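Kallistatin (Homo sapiens, PDB 6F4V) inhibits tissue kallikrein as a secreted serpin, forming a stable equimolar complex with the enzyme as its reactive site is cleaved. Local coordinates at residues 15-20 and 245-250; 39-44 and 57-62; 95-100 and 107-112; 134-139 and 160-165. All blocks are in the same frame, centred on the assembly; numbering follows the deposited sequence.

Interaction 1 (15-20 and 245-250). With EDO (1,2-ethanediol), chain F.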
loop_
_atom_site.group_PDB
_atom_site.type_symbol
_atom_site.label_atom_id
_atom_site.label_comp_id
_atom_site.label_asym_id
_atom_site.label_seq_id
_atom_site.Cartn_x
_atom_site.Cartn_y
_atom_site.Cartn_z
ATOM N N ARG A 15 3.466 -10.015 -4.754
ATOM C CA ARG A 15 2.595 -10.681 -5.736
ATOM C C ARG A 15 1.713 -9.663 -6.454
ATOM O O ARG A 15 1.558 -9.730 -7.694
ATOM C CB ARG A 15 1.741 -11.781 -5.092
ATOM C CG ARG A 15 2.480 -13.117 -4.911
ATOM C CD ARG A 15 1.525 -14.255 -4.589
ATOM N NE ARG A 15 0.985 -14.098 -3.262
ATOM C CZ ARG A 15 -0.294 -13.929 -2.920
ATOM N NH1 ARG A 15 -1.296 -13.954 -3.795
ATOM N NH2 ARG A 15 -0.568 -13.768 -1.631
ATOM N N PHE A 16 1.133 -8.721 -5.688
ATOM C CA PHE A 16 0.275 -7.698 -6.269
ATOM C C PHE A 16 1.083 -6.818 -7.224
ATOM O O PHE A 16 0.662 -6.560 -8.356
ATOM C CB PHE A 16 -0.420 -6.860 -5.191
ATOM C CG PHE A 16 -1.488 -5.947 -5.719
ATOM C CD1 PHE A 16 -1.174 -4.673 -6.205
ATOM C CD2 PHE A 16 -2.806 -6.327 -5.698
ATOM C CE1 PHE A 16 -2.148 -3.834 -6.698
ATOM C CE2 PHE A 16 -3.803 -5.478 -6.180
ATOM C CZ PHE A 16 -3.476 -4.222 -6.676
ATOM N N TYR A 17 2.232 -6.356 -6.761
ATOM C CA TYR A 17 3.131 -5.523 -7.584
ATOM C C TYR A 17 3.439 -6.256 -8.895
ATOM O O TYR A 17 3.365 -5.690 -9.994
ATOM C CB TYR A 17 4.419 -5.154 -6.834
ATOM C CG TYR A 17 5.272 -4.287 -7.706
ATOM C CD1 TYR A 17 5.056 -2.940 -7.790
ATOM C CD2 TYR A 17 6.176 -4.858 -8.591
ATOM C CE1 TYR A 17 5.771 -2.150 -8.691
ATOM C CE2 TYR A 17 6.874 -4.103 -9.532
ATOM C CZ TYR A 17 6.682 -2.748 -9.578
ATOM O OH TYR A 17 7.372 -2.002 -10.542
ATOM N N TYR A 18 3.857 -7.497 -8.769
ATOM C CA TYR A 18 4.291 -8.247 -9.956
ATOM C C TYR A 18 3.180 -8.344 -11.009
ATOM O O TYR A 18 3.435 -8.192 -12.199
ATOM C CB TYR A 18 4.759 -9.627 -9.583
ATOM C CG TYR A 18 5.341 -10.375 -10.769
ATOM C CD1 TYR A 18 6.683 -10.210 -11.116
ATOM C CD2 TYR A 18 4.559 -11.230 -11.539
ATOM C CE1 TYR A 18 7.234 -10.898 -12.193
ATOM C CE2 TYR A 18 5.107 -11.930 -12.629
ATOM C CZ TYR A 18 6.447 -11.757 -12.938
ATOM O OH TYR A 18 7.046 -12.417 -14.005
ATOM N N LEU A 19 1.962 -8.592 -10.557
ATOM C CA LEU A 19 0.795 -8.704 -11.455
ATOM C C LEU A 19 0.568 -7.371 -12.184
ATOM O O LEU A 19 0.448 -7.342 -13.416
ATOM C CB LEU A 19 -0.455 -9.130 -10.677
ATOM C CG LEU A 19 -1.788 -9.233 -11.478
ATOM C CD1 LEU A 19 -2.826 -10.042 -10.741
ATOM C CD2 LEU A 19 -2.434 -7.896 -11.734
ATOM N N ILE A 20 0.582 -6.259 -11.446
ATOM C CA ILE A 20 0.351 -4.948 -12.051
ATOM C C ILE A 20 1.455 -4.618 -13.048
ATOM O O ILE A 20 1.190 -4.159 -14.164
ATOM C CB ILE A 20 0.317 -3.783 -11.005
ATOM C CG1 ILE A 20 -0.745 -4.036 -9.927
ATOM C CG2 ILE A 20 0.049 -2.437 -11.686
ATOM C CD1 ILE A 20 -2.150 -4.223 -10.439
ATOM N N GLU A 245 11.506 -9.012 -12.007
ATOM C CA GLU A 245 11.452 -10.492 -11.995
ATOM C C GLU A 245 11.985 -11.085 -10.717
ATOM O O GLU A 245 11.626 -12.191 -10.391
ATOM C CB GLU A 245 12.232 -11.143 -13.138
ATOM C CG GLU A 245 11.686 -10.878 -14.518
ATOM C CD GLU A 245 10.406 -11.598 -14.868
ATOM O OE1 GLU A 245 9.770 -12.322 -14.057
ATOM O OE2 GLU A 245 10.046 -11.414 -16.046
ATOM N N VAL A 246 12.821 -10.350 -9.988
ATOM C CA VAL A 246 13.398 -10.844 -8.748
ATOM C C VAL A 246 12.948 -10.038 -7.517
ATOM O O VAL A 246 13.522 -10.210 -6.426
ATOM C CB VAL A 246 14.953 -10.910 -8.834
ATOM C CG1 VAL A 246 15.385 -11.907 -9.918
ATOM C CG2 VAL A 246 15.587 -9.546 -9.050
ATOM N N LEU A 247 11.940 -9.170 -7.681
ATOM C CA LEU A 247 11.496 -8.324 -6.575
ATOM C C LEU A 247 10.566 -9.137 -5.634
ATOM O O LEU A 247 9.351 -9.292 -5.893
ATOM C CB LEU A 247 10.812 -7.091 -7.120
ATOM C CG LEU A 247 10.604 -5.975 -6.111
ATOM C CD1 LEU A 247 11.895 -5.277 -5.713
ATOM C CD2 LEU A 247 9.616 -4.975 -6.685
ATOM N N THR A 248 11.162 -9.683 -4.574
ATOM C CA THR A 248 10.486 -10.566 -3.648
ATOM C C THR A 248 10.770 -10.113 -2.223
ATOM O O THR A 248 11.698 -9.352 -1.987
ATOM C CB THR A 248 11.047 -12.003 -3.756
ATOM O OG1 THR A 248 12.454 -11.959 -3.466
ATOM C CG2 THR A 248 10.818 -12.587 -5.144
ATOM N N PRO A 249 10.009 -10.630 -1.254
ATOM C CA PRO A 249 10.370 -10.338 0.153
ATOM C C PRO A 249 11.795 -10.746 0.489
ATOM O O PRO A 249 12.498 -9.988 1.161
ATOM C CB PRO A 249 9.367 -11.165 0.956
ATOM C CG PRO A 249 8.216 -11.312 0.048
ATOM C CD PRO A 249 8.805 -11.460 -1.338
ATOM N N GLU A 250 12.243 -11.877 -0.063
ATOM C CA GLU A 250 13.596 -12.362 0.169
ATOM C C GLU A 250 14.645 -11.405 -0.397
ATOM O O GLU A 250 15.664 -11.166 0.235
ATOM C CB GLU A 250 13.791 -13.789 -0.399
ATOM C CG GLU A 250 12.924 -14.836 0.291
ATOM C CD GLU A 250 11.429 -14.776 -0.053
ATOM O OE1 GLU A 250 11.031 -14.229 -1.118
ATOM O OE2 GLU A 250 10.631 -15.308 0.761
HETATM C C1 EDO F . 8.447 -12.522 -9.300
HETATM O O1 EDO F . 8.994 -13.704 -8.717
HETATM C C2 EDO F . 8.636 -11.364 -8.331
HETATM O O2 EDO F . 7.587 -11.383 -7.364
#

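Interaction 2 (39-44 and 57-62). With EDO (1,2-ethanediol), chain D.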
loop_
_atom_site.group_PDB
_atom_site.type_symbol
_atom_site.label_atom_id
_atom_site.label_comp_id
_atom_site.label_asym_id
_atom_site.label_seq_id
_atom_site.Cartn_x
_atom_site.Cartn_y
_atom_site.Cartn_z
ATOM N N ALA A 39 -7.880 -4.563 4.818
ATOM C CA ALA A 39 -9.286 -4.518 4.352
ATOM C C ALA A 39 -9.862 -5.920 4.154
ATOM O O ALA A 39 -10.961 -6.255 4.625
ATOM C CB ALA A 39 -9.407 -3.696 3.077
ATOM N N TYR A 40 -9.114 -6.732 3.442
ATOM C CA TYR A 40 -9.576 -8.083 3.114
ATOM C C TYR A 40 -9.549 -9.032 4.308
ATOM O O TYR A 40 -10.451 -9.854 4.464
ATOM C CB TYR A 40 -8.836 -8.603 1.888
ATOM C CG TYR A 40 -9.407 -8.029 0.606
ATOM C CD1 TYR A 40 -9.270 -6.678 0.273
ATOM C CD2 TYR A 40 -10.138 -8.822 -0.261
ATOM C CE1 TYR A 40 -9.814 -6.154 -0.889
ATOM C CE2 TYR A 40 -10.658 -8.312 -1.433
ATOM C CZ TYR A 40 -10.519 -6.990 -1.742
ATOM O OH TYR A 40 -11.092 -6.535 -2.897
ATOM N N ALA A 41 -8.568 -8.876 5.197
ATOM C CA ALA A 41 -8.585 -9.646 6.439
ATOM C C ALA A 41 -9.801 -9.265 7.307
ATOM O O ALA A 41 -10.522 -10.152 7.833
ATOM C CB ALA A 41 -7.291 -9.461 7.193
ATOM N N MET A 42 -10.101 -7.980 7.375
ATOM C CA MET A 42 -11.312 -7.555 8.082
ATOM C C MET A 42 -12.606 -8.132 7.464
ATOM O O MET A 42 -13.468 -8.645 8.195
ATOM C CB MET A 42 -11.382 -6.037 8.138
ATOM C CG MET A 42 -12.556 -5.529 8.975
ATOM S SD MET A 42 -12.449 -3.740 9.182
ATOM C CE MET A 42 -12.947 -3.138 7.664
ATOM N N LEU A 43 -12.725 -8.038 6.138
ATOM C CA LEU A 43 -13.842 -8.622 5.397
ATOM C C LEU A 43 -14.043 -10.095 5.724
ATOM O O LEU A 43 -15.206 -10.543 5.855
ATOM C CB LEU A 43 -13.621 -8.464 3.887
ATOM C CG LEU A 43 -14.674 -9.089 2.971
ATOM C CD1 LEU A 43 -16.005 -8.387 3.101
ATOM C CD2 LEU A 43 -14.185 -9.031 1.548
ATOM N N SER A 44 -12.932 -10.836 5.852
ATOM C CA SER A 44 -12.981 -12.257 6.103
ATOM C C SER A 44 -13.659 -12.594 7.405
ATOM O O SER A 44 -14.114 -13.714 7.545
ATOM C CB SER A 44 -11.603 -12.935 6.058
ATOM O OG SER A 44 -10.854 -12.739 7.248
ATOM N N GLU A 57 -5.865 -17.256 2.529
ATOM C CA GLU A 57 -4.831 -17.878 1.681
ATOM C C GLU A 57 -4.400 -16.987 0.526
ATOM O O GLU A 57 -3.228 -16.915 0.241
ATOM C CB GLU A 57 -5.266 -19.264 1.160
ATOM C CG GLU A 57 -5.196 -20.251 2.300
ATOM C CD GLU A 57 -5.900 -21.575 2.049
ATOM O OE1 GLU A 57 -6.718 -21.668 1.108
ATOM O OE2 GLU A 57 -5.633 -22.488 2.859
ATOM N N GLY A 58 -5.351 -16.298 -0.097
ATOM C CA GLY A 58 -5.067 -15.312 -1.130
ATOM C C GLY A 58 -4.128 -14.200 -0.638
ATOM O O GLY A 58 -3.284 -13.700 -1.395
ATOM N N LEU A 59 -4.301 -13.832 0.623
ATOM C CA LEU A 59 -3.451 -12.824 1.277
ATOM C C LEU A 59 -2.099 -13.361 1.694
ATOM O O LEU A 59 -1.299 -12.620 2.288
ATOM C CB LEU A 59 -4.179 -12.238 2.485
ATOM C CG LEU A 59 -5.360 -11.364 2.141
ATOM C CD1 LEU A 59 -6.115 -10.999 3.412
ATOM C CD2 LEU A 59 -4.894 -10.127 1.377
ATOM N N GLY A 60 -1.862 -14.655 1.472
ATOM C CA GLY A 60 -0.572 -15.273 1.727
ATOM C C GLY A 60 -0.457 -16.017 3.039
ATOM O O GLY A 60 0.622 -16.514 3.358
ATOM N N PHE A 61 -1.542 -16.160 3.794
ATOM C CA PHE A 61 -1.435 -16.785 5.101
ATOM C C PHE A 61 -1.417 -18.297 4.959
ATOM O O PHE A 61 -2.152 -18.839 4.143
ATOM C CB PHE A 61 -2.554 -16.311 6.037
ATOM C CG PHE A 61 -2.413 -14.888 6.385
ATOM C CD1 PHE A 61 -1.414 -14.496 7.256
ATOM C CD2 PHE A 61 -3.204 -13.916 5.793
ATOM C CE1 PHE A 61 -1.233 -13.173 7.548
ATOM C CE2 PHE A 61 -3.000 -12.572 6.056
ATOM C CZ PHE A 61 -2.007 -12.201 6.946
ATOM N N ASN A 62 -0.521 -18.942 5.701
ATOM C CA ASN A 62 -0.422 -20.400 5.712
ATOM C C ASN A 62 -1.200 -20.844 6.925
ATOM O O ASN A 62 -0.748 -20.697 8.071
ATOM C CB ASN A 62 1.041 -20.856 5.765
ATOM C CG ASN A 62 1.178 -22.369 5.748
ATOM O OD1 ASN A 62 0.244 -23.095 6.108
ATOM N ND2 ASN A 62 2.362 -22.848 5.356
HETATM C C1 EDO D . 4.223 -16.587 2.586
HETATM O O1 EDO D . 2.903 -16.379 2.045
HETATM C C2 EDO D . 4.189 -16.702 4.108
HETATM O O2 EDO D . 3.374 -17.816 4.525
#

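Interaction 3 (95-100 and 107-112)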
loop_
_atom_site.group_PDB
_atom_site.type_symbol
_atom_site.label_atom_id
_atom_site.label_comp_id
_atom_site.label_asym_id
_atom_site.label_seq_id
_atom_site.Cartn_x
_atom_site.Cartn_y
_atom_site.Cartn_z
ATOM N N SER A 95 -10.365 2.037 9.868
ATOM C CA SER A 95 -11.324 1.225 9.145
ATOM C C SER A 95 -12.710 1.733 9.448
ATOM O O SER A 95 -12.939 2.308 10.509
ATOM C CB SER A 95 -11.226 -0.224 9.618
ATOM O OG SER A 95 -9.962 -0.785 9.243
ATOM N N ALA A 96 -13.649 1.408 8.573
ATOM C CA ALA A 96 -15.031 1.762 8.782
ATOM C C ALA A 96 -15.939 0.829 7.990
ATOM O O ALA A 96 -15.543 0.281 6.937
ATOM C CB ALA A 96 -15.258 3.210 8.370
ATOM N N LEU A 97 -17.151 0.648 8.516
ATOM C CA LEU A 97 -18.185 -0.025 7.812
ATOM C C LEU A 97 -19.339 0.971 7.650
ATOM O O LEU A 97 -19.805 1.576 8.629
ATOM C CB LEU A 97 -18.690 -1.226 8.614
ATOM C CG LEU A 97 -17.698 -2.333 8.970
ATOM C CD1 LEU A 97 -18.409 -3.353 9.845
ATOM C CD2 LEU A 97 -17.151 -2.978 7.713
ATOM N N PHE A 98 -19.785 1.115 6.421
ATOM C CA PHE A 98 -20.975 1.868 6.095
ATOM C C PHE A 98 -22.098 0.850 5.934
ATOM O O PHE A 98 -22.073 0.046 5.021
ATOM C CB PHE A 98 -20.718 2.720 4.855
ATOM C CG PHE A 98 -19.726 3.796 5.107
ATOM C CD1 PHE A 98 -18.364 3.543 5.001
ATOM C CD2 PHE A 98 -20.144 5.068 5.495
ATOM C CE1 PHE A 98 -17.441 4.540 5.258
ATOM C CE2 PHE A 98 -19.220 6.066 5.765
ATOM C CZ PHE A 98 -17.867 5.804 5.641
ATOM N N LEU A 99 -23.048 0.872 6.873
ATOM C CA LEU A 99 -24.066 -0.159 7.024
ATOM C C LEU A 99 -25.423 0.340 6.552
ATOM O O LEU A 99 -25.802 1.454 6.873
ATOM C CB LEU A 99 -24.183 -0.517 8.498
ATOM C CG LEU A 99 -22.922 -1.018 9.196
ATOM C CD1 LEU A 99 -23.204 -1.232 10.672
ATOM C CD2 LEU A 99 -22.418 -2.296 8.550
ATOM N N SER A 100 -26.155 -0.486 5.817
ATOM C CA SER A 100 -27.513 -0.135 5.393
ATOM C C SER A 100 -28.365 0.188 6.633
ATOM O O SER A 100 -28.360 -0.583 7.588
ATOM C CB SER A 100 -28.147 -1.289 4.603
ATOM O OG SER A 100 -29.478 -0.973 4.196
ATOM N N ALA A 107 -24.282 -9.239 15.148
ATOM C CA ALA A 107 -23.532 -8.548 16.206
ATOM C C ALA A 107 -22.084 -9.062 16.339
ATOM O O ALA A 107 -21.183 -8.294 16.658
ATOM C CB ALA A 107 -24.254 -8.669 17.545
ATOM N N LYS A 108 -21.877 -10.351 16.101
ATOM C CA LYS A 108 -20.539 -10.938 16.181
ATOM C C LYS A 108 -19.581 -10.308 15.175
ATOM O O LYS A 108 -18.462 -9.948 15.512
ATOM C CB LYS A 108 -20.601 -12.440 15.945
ATOM C CG LYS A 108 -19.285 -13.164 16.165
ATOM C CD LYS A 108 -19.385 -14.617 15.712
ATOM C CE LYS A 108 -18.287 -15.458 16.363
ATOM N NZ LYS A 108 -16.934 -14.846 16.218
ATOM N N PHE A 109 -20.043 -10.188 13.934
ATOM C CA PHE A 109 -19.256 -9.538 12.897
ATOM C C PHE A 109 -18.940 -8.101 13.270
ATOM O O PHE A 109 -17.779 -7.669 13.211
ATOM C CB PHE A 109 -20.018 -9.604 11.567
ATOM C CG PHE A 109 -19.394 -8.810 10.470
ATOM C CD1 PHE A 109 -18.159 -9.189 9.926
ATOM C CD2 PHE A 109 -20.022 -7.657 9.967
ATOM C CE1 PHE A 109 -17.575 -8.453 8.904
ATOM C CE2 PHE A 109 -19.427 -6.922 8.950
ATOM C CZ PHE A 109 -18.210 -7.319 8.418
ATOM N N LEU A 110 -19.963 -7.355 13.684
ATOM C CA LEU A 110 -19.744 -5.959 14.024
ATOM C C LEU A 110 -18.762 -5.843 15.207
ATOM O O LEU A 110 -17.826 -5.062 15.151
ATOM C CB LEU A 110 -21.057 -5.245 14.326
ATOM C CG LEU A 110 -22.089 -5.171 13.194
ATOM C CD1 LEU A 110 -23.306 -4.384 13.683
ATOM C CD2 LEU A 110 -21.489 -4.519 11.956
ATOM N N ASN A 111 -18.974 -6.662 16.232
ATOM C CA ASN A 111 -18.112 -6.683 17.420
ATOM C C ASN A 111 -16.634 -7.007 17.065
ATOM O O ASN A 111 -15.722 -6.319 17.521
ATOM C CB ASN A 111 -18.650 -7.698 18.435
ATOM C CG ASN A 111 -17.893 -7.667 19.756
ATOM O OD1 ASN A 111 -17.552 -6.590 20.247
ATOM N ND2 ASN A 111 -17.645 -8.846 20.349
ATOM N N ASP A 112 -16.431 -8.052 16.263
ATOM C CA ASP A 112 -15.085 -8.470 15.813
ATOM C C ASP A 112 -14.381 -7.355 15.023
ATOM O O ASP A 112 -13.198 -7.077 15.265
ATOM C CB ASP A 112 -15.138 -9.744 14.941
ATOM C CG ASP A 112 -15.502 -11.029 15.717
ATOM O OD1 ASP A 112 -15.557 -11.038 16.950
ATOM O OD2 ASP A 112 -15.738 -12.056 15.040
#

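Interaction 4 (134-139 and 160-165)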
loop_
_atom_site.group_PDB
_atom_site.type_symbol
_atom_site.label_atom_id
_atom_site.label_comp_id
_atom_site.label_asym_id
_atom_site.label_seq_id
_atom_site.Cartn_x
_atom_site.Cartn_y
_atom_site.Cartn_z
ATOM N N GLN A 134 -20.944 10.273 -1.636
ATOM C CA GLN A 134 -20.359 11.485 -1.046
ATOM C C GLN A 134 -19.953 11.251 0.419
ATOM O O GLN A 134 -18.857 11.662 0.826
ATOM C CB GLN A 134 -21.331 12.678 -1.157
ATOM C CG GLN A 134 -20.688 14.048 -0.933
ATOM C CD GLN A 134 -21.694 15.138 -0.574
ATOM O OE1 GLN A 134 -22.682 14.890 0.117
ATOM N NE2 GLN A 134 -21.431 16.358 -1.031
ATOM N N LEU A 135 -20.822 10.608 1.204
ATOM C CA LEU A 135 -20.519 10.331 2.616
ATOM C C LEU A 135 -19.230 9.488 2.775
ATOM O O LEU A 135 -18.365 9.811 3.590
ATOM C CB LEU A 135 -21.694 9.622 3.295
ATOM C CG LEU A 135 -21.522 9.235 4.773
ATOM C CD1 LEU A 135 -21.621 10.446 5.706
ATOM C CD2 LEU A 135 -22.517 8.152 5.170
ATOM N N ILE A 136 -19.128 8.415 1.998
ATOM C CA ILE A 136 -17.962 7.516 2.071
ATOM C C ILE A 136 -16.728 8.243 1.586
ATOM O O ILE A 136 -15.696 8.244 2.264
ATOM C CB ILE A 136 -18.147 6.223 1.244
ATOM C CG1 ILE A 136 -19.327 5.405 1.772
ATOM C CG2 ILE A 136 -16.857 5.395 1.272
ATOM C CD1 ILE A 136 -19.745 4.258 0.875
ATOM N N ASN A 137 -16.836 8.895 0.433
ATOM C CA ASN A 137 -15.684 9.551 -0.148
ATOM C C ASN A 137 -15.164 10.735 0.646
ATOM O O ASN A 137 -13.934 10.916 0.737
ATOM C CB ASN A 137 -15.916 9.911 -1.611
ATOM C CG ASN A 137 -15.917 8.680 -2.510
ATOM O OD1 ASN A 137 -15.491 7.592 -2.096
ATOM N ND2 ASN A 137 -16.400 8.834 -3.728
ATOM N N ASP A 138 -16.069 11.512 1.243
ATOM C CA ASP A 138 -15.668 12.605 2.131
ATOM C C ASP A 138 -14.944 12.081 3.358
ATOM O O ASP A 138 -13.997 12.695 3.796
ATOM C CB ASP A 138 -16.876 13.432 2.617
ATOM C CG ASP A 138 -17.489 14.322 1.534
ATOM O OD1 ASP A 138 -16.877 14.584 0.471
ATOM O OD2 ASP A 138 -18.630 14.770 1.774
ATOM N N HIS A 139 -15.421 10.986 3.945
ATOM C CA HIS A 139 -14.759 10.366 5.107
ATOM C C HIS A 139 -13.324 9.954 4.768
ATOM O O HIS A 139 -12.375 10.323 5.471
ATOM C CB HIS A 139 -15.556 9.161 5.613
ATOM C CG HIS A 139 -14.905 8.430 6.751
ATOM N ND1 HIS A 139 -14.756 8.987 8.002
ATOM C CD2 HIS A 139 -14.387 7.180 6.836
ATOM C CE1 HIS A 139 -14.148 8.128 8.801
ATOM N NE2 HIS A 139 -13.923 7.017 8.122
ATOM N N LEU A 160 -25.609 -3.176 0.325
ATOM C CA LEU A 160 -26.031 -3.065 1.723
ATOM C C LEU A 160 -24.891 -2.759 2.700
ATOM O O LEU A 160 -25.143 -2.489 3.870
ATOM C CB LEU A 160 -26.714 -4.365 2.145
ATOM C CG LEU A 160 -27.916 -4.808 1.282
ATOM C CD1 LEU A 160 -28.294 -6.240 1.650
ATOM C CD2 LEU A 160 -29.116 -3.862 1.423
ATOM N N MET A 161 -23.638 -2.826 2.236
ATOM C CA MET A 161 -22.511 -2.479 3.100
ATOM C C MET A 161 -21.303 -2.112 2.254
ATOM O O MET A 161 -21.048 -2.728 1.236
ATOM C CB MET A 161 -22.156 -3.652 4.038
ATOM C CG MET A 161 -21.058 -3.346 5.039
ATOM S SD MET A 161 -20.535 -4.820 5.945
ATOM C CE MET A 161 -19.184 -5.373 4.896
ATOM N N VAL A 162 -20.563 -1.105 2.701
ATOM C CA VAL A 162 -19.265 -0.816 2.127
ATOM C C VAL A 162 -18.255 -0.792 3.265
ATOM O O VAL A 162 -18.425 -0.058 4.246
ATOM C CB VAL A 162 -19.246 0.510 1.362
ATOM C CG1 VAL A 162 -17.839 0.805 0.850
ATOM C CG2 VAL A 162 -20.221 0.467 0.211
ATOM N N LEU A 163 -17.231 -1.629 3.127
ATOM C CA LEU A 163 -16.092 -1.643 4.020
ATOM C C LEU A 163 -15.044 -0.721 3.436
ATOM O O LEU A 163 -14.815 -0.722 2.229
ATOM C CB LEU A 163 -15.565 -3.061 4.085
ATOM C CG LEU A 163 -14.321 -3.381 4.863
ATOM C CD1 LEU A 163 -14.449 -4.819 5.397
ATOM C CD2 LEU A 163 -13.035 -3.196 4.063
ATOM N N VAL A 164 -14.405 0.070 4.290
ATOM C CA VAL A 164 -13.267 0.853 3.870
ATOM C C VAL A 164 -12.159 0.836 4.895
ATOM O O VAL A 164 -12.384 0.696 6.112
ATOM C CB VAL A 164 -13.598 2.322 3.512
ATOM C CG1 VAL A 164 -14.771 2.399 2.570
ATOM C CG2 VAL A 164 -13.869 3.155 4.745
ATOM N N ASN A 165 -10.939 0.981 4.404
ATOM C CA ASN A 165 -9.886 1.414 5.292
ATOM C C ASN A 165 -8.996 2.406 4.619
ATOM O O ASN A 165 -9.101 2.632 3.415
ATOM C CB ASN A 165 -9.127 0.240 5.852
ATOM C CG ASN A 165 -8.161 -0.367 4.891
ATOM O OD1 ASN A 165 -7.817 0.217 3.887
ATOM N ND2 ASN A 165 -7.693 -1.560 5.220
#

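Interaction 1 (15-20 and 245-250)
Tyr18 OH donates a hydrogen bond of 2.7 Å to Glu245 OE1. The carboxylate oxygen lies at the edge of the ring, in its plane, and takes the hydroxyl on its syn side, 31° out of the carboxylate plane. Ring and carboxylate are turned 56° apart. Glu245 starts away from helix 6-23, but a bend at chi2 (-73°) brings its carboxylate back to the tyrosine. The other oxygen, OE2, forms a salt bridge with Arg241, so both ends of the group are held. The preceding residue, Tyr17, makes the apolar half of the contact: its CD2 lies 3.9 Å from Leu247 CD2, the two side chains crossing at about a right angle. Tyr17 OH is bonded to Glu244. Between the segments sits a 1,2-ethanediol, probably from the crystallisation liquor; its C1 comes within 3.4 Å of Tyr18 CD1, and its O2 donates to Leu247 O at 3.1 Å. Leu247 also packs on Phe14 and on an apolar side chain of another protein chain. Next to it, Thr248 OG1 caps the N of Met251. In serpin terms, helix A (6-23) here meets the N-capped junction leading into helix H (249-258).

Interaction 2 (39-44 and 57-62)
A single methyl group, Leu59 CD1, makes all the closest contacts here: it stands 3.7 Å from the backbone Ala41 N and 3.9 Å from Tyr40 CB. Leu59 sits in the Schellman motif that ends helix 49-58, and it plugs that helix end against helix 33-44, helices C and B of the serpin fold. Its CG lies beside its own backbone N (chi1 -70°) and the chain then runs out extended, which carries CD1 to the helix backbone; Ala41 CB is touched more loosely, at 4.2 Å. Tyr40 contributes its CB alone, since its ring leads away, meeting Phe337 nearly at right angles and bonding through OH to Ser316. Gly60, with positive phi (99°), turns the chain, and its N bonds back to Glu57 O at 2.9 Å. Two residues earlier, Gly58 O accepts a hydrogen bond from Arg15 NH2. Gly60 O accepts a hydrogen bond of 2.6 Å from O1 of a 1,2-ethanediol, probably from the crystallisation liquor. No hydrogen bond joins the two segments. Near the end of helix 33-44 the serine hydroxyl folds back on its own helix: Ser44 OG donates to Ala41 O at 2.7 Å, in the carbonyl plane on a lone pair, with a C=O...OG angle of 131°.

Interaction 3 (95-100 and 107-112)
The Phe109 ring meets Leu97 obliquely, its CE2 lying 3.8 Å from Leu97 CD1, with the leucine and the phenylalanine coming from opposite directions. The same ring also packs on Met161 of the neighbouring strand 159-172. This is the first half of a beta-alpha-beta crossover: strand 89-100 leads through helix 107-117 to strand 120-124, which lies parallel beside it in the large serpin sheet. The segments run nearly antiparallel, 151° between their directions, with axes 10.9 Å apart. Leu97 and Leu99, two residues apart, both point toward the helix, and the intervening Phe98 faces the other side of the sheet, where it stacks on Phe122. Phe109 leaves its helix to one side, and CG placed opposite the backbone N (chi1 172°) swings the ring round to the strand. Leu110 is the other helix residue in the contact; Leu97 and Leu110 cross at a slant, whereas Leu99 and Leu110 reach for each other tip to tip, and Phe105 from the connecting loop touches both members of that second pair. On the outer side of the helix, Lys108 NZ forms a salt bridge with Asp112 OD2, weak as a hydrogen bond at 3.3 Å. Every contact between strand and helix is apolar, and one methyl links the two leucines of the strand: Leu110 CD2 lies 3.9 Å from both Leu97 CD1 and Leu99 CD1.

Interaction 4 (134-139 and 160-165)
Ile136 points from its helix toward the strand and divides its two branches between Val162 and Val164. The longer branch ends in CD1, which lies over the fork of Val162: it is 3.8 Å from Val162 CB and 3.9 Å from each of the valine methyls, CG1 and CG2. The shorter branch, CG2, comes within 3.9 Å of Val164 CG1. Both pairs approach at a slant rather than end on. Its torsions explain the division: CG1 lies beside the backbone N (chi1 -62°) and the extended chi2 (169°) stretches CD1 to Val162, while CG2, opposite that nitrogen, falls nearer Val164. The two valines sit on the same face of the strand because side chains alternate along it; Met161 and Leu163 lie on the other face. No hydrogen bond crosses the contact, so shape and apolar packing alone join the segments here.

Around this point Phe98 of strand 89-100 touches Ile136 and also Leu135, while Val152 packs on Ile136 from the loop that follows the helix. Asn137 OD1 accepts a bond from Val152 N, tying that returning loop to the helix. One turn along, His139 meets Phe122 of strand 120-124 edge-to-face. Helix 129-143, helix F of the serpin fold, thus lies across one face of the large sheet, above strands 120-124, 89-100 and 159-172; on the opposite face Leu163 and Asn165 pack against helix 33-44, and strand 328-340 flanks strand 159-172.

In the fold
Interaction 1 closes the longest loop, bringing the N-terminal helix 6-23 to residues 245-250, and the other three are nested within it. These follow one another in series without crossing: interaction 2 pairs helices 33-44 and 49-58, interaction 3 pairs a strand with the helix after it, and interaction 4 brings helix 129-143 to the next sheet strand. Arg15 reaches Gly58, joining interactions 1 and 2. Met42 packs on both Ser95 and Leu163, so 39-44 lies against interactions 3 and 4. Those two share neighbouring strands, bonded through Phe98 N and Val162 O. Interactions 1 and 3 lie on opposite sides of the chain's centre, their centres 33 Å apart.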